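Local structure of beta-d-glucoside glucohydrolase (Hypocrea jecorina, 3ZYZ) at residues D236-H241 against G262-W267. The protein probably hydrolyses terminal, non-reducing beta-D-glucosyl residues to release beta-D-glucose, as a secreted family 3 beta-glucosidase of cellulose breakdown. Residues are numbered along the deposited sequence; the frame is centred on the assembly and turned at random.
Sequences DWNAQH and GNNRLW. With BGC (beta-D-glucopyranose), chain D.
Asn238 and Asn264 both place CG anti to the backbone N, beside the carbonyl carbon (chi1 -166° in each), and this sends their amides across the gap between two loops. ND2 of Asn264 gives a nearly straight hydrogen bond to OD1 of Asn238 (2.8 Å), with the two amide planes almost perpendicular. The same nitrogen makes a weak bond to O of Gln240 (3.4 Å), so one primary amide ties a side chain and a backbone carbonyl together. Asparagine also suits the positive phi of both residues; Asn238 occupies the third position of a type II turn running from Asp236 to Ala239. Water extends the link, one molecule joining His241 O to Asn264 OD1.

Gln240 is fully extended (chi1 -169°, chi2 178°), long enough to slide past Leu266 and to set NE2 over one face of the Trp267 indole, offset toward the rim. CD1 of Leu266 lies 3.5 Å from CG of Gln240, its apolar branch suited to the aliphatic part of that chain and to the His241 backbone. The broad indole offers the amide a face, the two planes nearly perpendicular. The two donors do not bond each other: Gln240 NE2 pairs with Ser246 OG, and Trp267 NE1 gives to Thr243 O. Gln240 OE1 is held by Ser254 and by a water that also accepts the N-H of Leu266.

At the far end of the turn, Asp236 OD2 accepts a hydrogen bond from O2 of the bound glucose (2.8 Å), while the sugar's C6 sits over the centre of one face of the Trp237 indole. The contact thus joins the glucose-binding loop following strand 232-235 of the N-terminal, TIM-barrel-like domain to the loop between helices 244-249 and 269-276, with Trp267 packing on helix 244-249.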
ATOM      1  N   ASP A 236     -10.264 -11.681  -8.576  1.00  9.70           N
ATOM      2  CA  ASP A 236      -8.906 -11.569  -9.063  1.00 10.32           C
ATOM      3  C   ASP A 236      -8.873 -12.424 -10.340  1.00 10.55           C
ATOM      4  O   ASP A 236      -9.840 -13.133 -10.643  1.00 10.44           O
ATOM      5  CB  ASP A 236      -7.874 -12.013  -8.020  1.00 10.39           C
ATOM      6  CG  ASP A 236      -6.503 -11.365  -8.252  1.00 12.47           C
ATOM      7  OD1 ASP A 236      -6.116 -11.141  -9.437  1.00 13.80           O
ATOM      8  OD2 ASP A 236      -5.823 -11.059  -7.254  1.00 13.26           O
ATOM      9  N   TRP A 237      -7.801 -12.321 -11.116  1.00 10.99           N
ATOM     10  CA  TRP A 237      -7.798 -12.881 -12.475  1.00 11.55           C
ATOM     11  C   TRP A 237      -7.821 -14.409 -12.504  1.00 12.03           C
ATOM     12  O   TRP A 237      -6.820 -15.068 -12.222  1.00 12.39           O
ATOM     13  CB  TRP A 237      -6.654 -12.281 -13.307  1.00 11.21           C
ATOM     14  CG  TRP A 237      -7.093 -11.145 -14.245  1.00 10.51           C
ATOM     15  CD1 TRP A 237      -6.794 -11.027 -15.567  1.00  8.66           C
ATOM     16  CD2 TRP A 237      -7.903 -10.003 -13.919  1.00 10.38           C
ATOM     17  NE1 TRP A 237      -7.346  -9.884 -16.085  1.00 11.17           N
ATOM     18  CE2 TRP A 237      -8.047  -9.243 -15.099  1.00 10.83           C
ATOM     19  CE3 TRP A 237      -8.522  -9.550 -12.749  1.00 10.95           C
ATOM     20  CZ2 TRP A 237      -8.787  -8.054 -15.144  1.00 10.68           C
ATOM     21  CZ3 TRP A 237      -9.253  -8.360 -12.791  1.00 11.26           C
ATOM     22  CH2 TRP A 237      -9.376  -7.625 -13.983  1.00 10.14           C
ATOM     23  N   ASN A 238      -8.987 -14.950 -12.862  1.00 13.05           N
ATOM     24  CA  ASN A 238      -9.290 -16.395 -12.825  1.00 13.30           C
ATOM     25  C   ASN A 238      -9.284 -16.958 -11.403  1.00 13.59           C
ATOM     26  O   ASN A 238      -8.861 -18.082 -11.157  1.00 13.90           O
ATOM     27  CB  ASN A 238      -8.388 -17.213 -13.757  1.00 13.58           C
ATOM     28  CG  ASN A 238      -8.911 -18.634 -13.970  1.00 13.69           C
ATOM     29  OD1 ASN A 238     -10.014 -18.828 -14.458  1.00 13.24           O
ATOM     30  ND2 ASN A 238      -8.121 -19.629 -13.574  1.00 14.68           N
ATOM     31  N   ALA A 239      -9.777 -16.148 -10.470  1.00 13.96           N
ATOM     32  CA  ALA A 239      -9.901 -16.529  -9.081  1.00 13.71           C
ATOM     33  C   ALA A 239     -11.272 -17.158  -8.827  1.00 14.13           C
ATOM     34  O   ALA A 239     -11.555 -17.599  -7.709  1.00 14.30           O
ATOM     35  CB  ALA A 239      -9.694 -15.308  -8.191  1.00 13.76           C
ATOM     36  N   GLN A 240     -12.118 -17.186  -9.862  1.00 13.97           N
ATOM     37  CA  GLN A 240     -13.456 -17.794  -9.790  1.00 13.84           C
ATOM     38  C   GLN A 240     -13.384 -19.313  -9.967  1.00 13.79           C
ATOM     39  O   GLN A 240     -12.660 -19.812 -10.833  1.00 14.19           O
ATOM     40  CB  GLN A 240     -14.350 -17.192 -10.870  1.00 14.08           C
ATOM     41  CG  GLN A 240     -15.831 -17.528 -10.759  1.00 13.15           C
ATOM     42  CD  GLN A 240     -16.654 -16.836 -11.844  1.00 12.43           C
ATOM     43  OE1 GLN A 240     -16.120 -16.426 -12.874  1.00 12.25           O
ATOM     44  NE2 GLN A 240     -17.955 -16.701 -11.609  1.00 11.09           N
ATOM     45  N   HIS A 241     -14.140 -20.046  -9.158  1.00 13.56           N
ATOM     46  CA  HIS A 241     -14.108 -21.498  -9.221  1.00 13.63           C
ATOM     47  C   HIS A 241     -15.429 -22.152  -9.604  1.00 13.90           C
ATOM     48  O   HIS A 241     -15.426 -23.231 -10.177  1.00 13.65           O
ATOM     49  CB  HIS A 241     -13.582 -22.075  -7.906  1.00 13.51           C
ATOM     50  CG  HIS A 241     -12.173 -21.680  -7.620  1.00 12.62           C
ATOM     51  ND1 HIS A 241     -11.095 -22.434  -8.028  1.00 12.49           N
ATOM     52  CD2 HIS A 241     -11.661 -20.586  -7.009  1.00 12.02           C
ATOM     53  CE1 HIS A 241      -9.977 -21.833  -7.664  1.00 12.15           C
ATOM     54  NE2 HIS A 241     -10.291 -20.708  -7.044  1.00 12.18           N
ATOM     55  N   GLY A 262      -7.776 -19.511 -22.050  1.00 21.24           N
ATOM     56  CA  GLY A 262      -9.102 -19.365 -22.662  1.00 20.68           C
ATOM     57  C   GLY A 262     -10.141 -20.358 -22.147  1.00 20.60           C
ATOM     58  O   GLY A 262     -11.237 -20.461 -22.694  1.00 20.48           O
ATOM     59  N   ASN A 263      -9.804 -21.095 -21.092  1.00 20.59           N
ATOM     60  CA  ASN A 263     -10.746 -22.053 -20.485  1.00 20.55           C
ATOM     61  C   ASN A 263     -11.449 -21.484 -19.241  1.00 20.06           C
ATOM     62  O   ASN A 263     -11.194 -20.338 -18.863  1.00 19.70           O
ATOM     63  CB  ASN A 263     -10.016 -23.351 -20.127  1.00 20.92           C
ATOM     64  CG  ASN A 263      -9.353 -24.016 -21.339  1.00 21.64           C
ATOM     65  OD1 ASN A 263      -9.947 -24.114 -22.416  1.00 22.47           O
ATOM     66  ND2 ASN A 263      -8.114 -24.479 -21.156  1.00 21.38           N
ATOM     67  N   ASN A 264     -12.317 -22.289 -18.618  1.00 19.26           N
ATOM     68  CA  ASN A 264     -12.931 -21.961 -17.327  1.00 18.76           C
ATOM     69  C   ASN A 264     -13.816 -20.715 -17.415  1.00 18.09           C
ATOM     70  O   ASN A 264     -13.768 -19.835 -16.551  1.00 17.56           O
ATOM     71  CB  ASN A 264     -11.832 -21.822 -16.247  1.00 18.95           C
ATOM     72  CG  ASN A 264     -12.375 -21.828 -14.822  1.00 19.10           C
ATOM     73  OD1 ASN A 264     -13.205 -22.657 -14.460  1.00 20.30           O
ATOM     74  ND2 ASN A 264     -11.872 -20.913 -13.996  1.00 18.87           N
ATOM     75  N   ARG A 265     -14.608 -20.633 -18.483  1.00 17.49           N
ATOM     76  CA  ARG A 265     -15.558 -19.539 -18.628  1.00 17.03           C
ATOM     77  C   ARG A 265     -16.809 -19.870 -17.815  1.00 16.44           C
ATOM     78  O   ARG A 265     -17.741 -20.484 -18.330  1.00 16.02           O
ATOM     79  CB  ARG A 265     -15.924 -19.252 -20.100  1.00 16.78           C
ATOM     80  CG  ARG A 265     -16.641 -17.897 -20.257  1.00 18.07           C
ATOM     81  CD  ARG A 265     -17.177 -17.591 -21.657  1.00 19.16           C
ATOM     82  NE  ARG A 265     -16.112 -17.451 -22.649  1.00 20.35           N
ATOM     83  CZ  ARG A 265     -15.481 -16.316 -22.941  1.00 20.31           C
ATOM     84  NH1 ARG A 265     -15.778 -15.183 -22.308  1.00 19.92           N
ATOM     85  NH2 ARG A 265     -14.535 -16.324 -23.869  1.00 19.80           N
ATOM     86  N   LEU A 266     -16.820 -19.441 -16.553  1.00 15.65           N
ATOM     87  CA  LEU A 266     -17.863 -19.847 -15.611  1.00 15.22           C
ATOM     88  C   LEU A 266     -19.102 -19.003 -15.691  1.00 14.49           C
ATOM     89  O   LEU A 266     -20.186 -19.444 -15.318  1.00 14.46           O
ATOM     90  CB  LEU A 266     -17.339 -19.862 -14.177  1.00 15.37           C
ATOM     91  CG  LEU A 266     -16.229 -20.868 -13.890  1.00 16.23           C
ATOM     92  CD1 LEU A 266     -15.606 -20.531 -12.558  1.00 13.34           C
ATOM     93  CD2 LEU A 266     -16.747 -22.309 -13.918  1.00 17.10           C
ATOM     94  N   TRP A 267     -18.942 -17.776 -16.162  1.00 14.10           N
ATOM     95  CA  TRP A 267     -20.089 -16.929 -16.421  1.00 13.85           C
ATOM     96  C   TRP A 267     -20.289 -16.821 -17.933  1.00 13.38           C
ATOM     97  O   TRP A 267     -20.050 -17.807 -18.637  1.00 14.34           O
ATOM     98  CB  TRP A 267     -19.991 -15.598 -15.646  1.00 13.63           C
ATOM     99  CG  TRP A 267     -20.376 -15.748 -14.184  1.00 13.44           C
ATOM    100  CD1 TRP A 267     -20.696 -16.914 -13.531  1.00 13.10           C
ATOM    101  CD2 TRP A 267     -20.455 -14.704 -13.189  1.00 12.91           C
ATOM    102  NE1 TRP A 267     -20.997 -16.652 -12.208  1.00 12.00           N
ATOM    103  CE2 TRP A 267     -20.850 -15.311 -11.972  1.00 12.40           C
ATOM    104  CE3 TRP A 267     -20.242 -13.318 -13.213  1.00 13.02           C
ATOM    105  CZ2 TRP A 267     -21.026 -14.583 -10.791  1.00 12.04           C
ATOM    106  CZ3 TRP A 267     -20.411 -12.589 -12.026  1.00 11.83           C
ATOM    107  CH2 TRP A 267     -20.796 -13.228 -10.837  1.00 12.49           C
TER
HETATM  108  C2  BGC D1717      -3.320  -9.827  -9.616  1.00 12.36           C
HETATM  109  C3  BGC D1717      -4.178  -8.592  -9.455  1.00 11.07           C
HETATM  110  C4  BGC D1717      -4.262  -7.897 -10.803  1.00 11.60           C
HETATM  111  C5  BGC D1717      -4.797  -8.856 -11.883  1.00 11.78           C
HETATM  112  C6  BGC D1717      -4.895  -8.202 -13.259  1.00 11.17           C
HETATM  113  C1  BGC D1717      -3.810 -10.718 -10.776  1.00 14.07           C
HETATM  114  O1  BGC D1717      -2.895 -11.770 -10.986  1.00 17.35           O
HETATM  115  O2  BGC D1717      -3.349 -10.506  -8.381  1.00 11.43           O
HETATM  116  O3  BGC D1717      -3.565  -7.765  -8.486  1.00 13.64           O
HETATM  117  O4  BGC D1717      -5.049  -6.732 -10.691  1.00 10.82           O
HETATM  118  O5  BGC D1717      -3.937  -9.982 -11.987  1.00 12.14           O
HETATM  119  O6  BGC D1717      -3.592  -8.014 -13.774  1.00 13.68           O
HETATM  120  O   HOH W   1     -12.176 -17.787 -15.723  1.00 12.42           O
HETATM  121  O   HOH W   2     -14.963 -17.788 -14.971  1.00 25.50           O
HETATM  122  O   HOH W   3     -13.476 -23.934 -12.104  1.00 20.27           O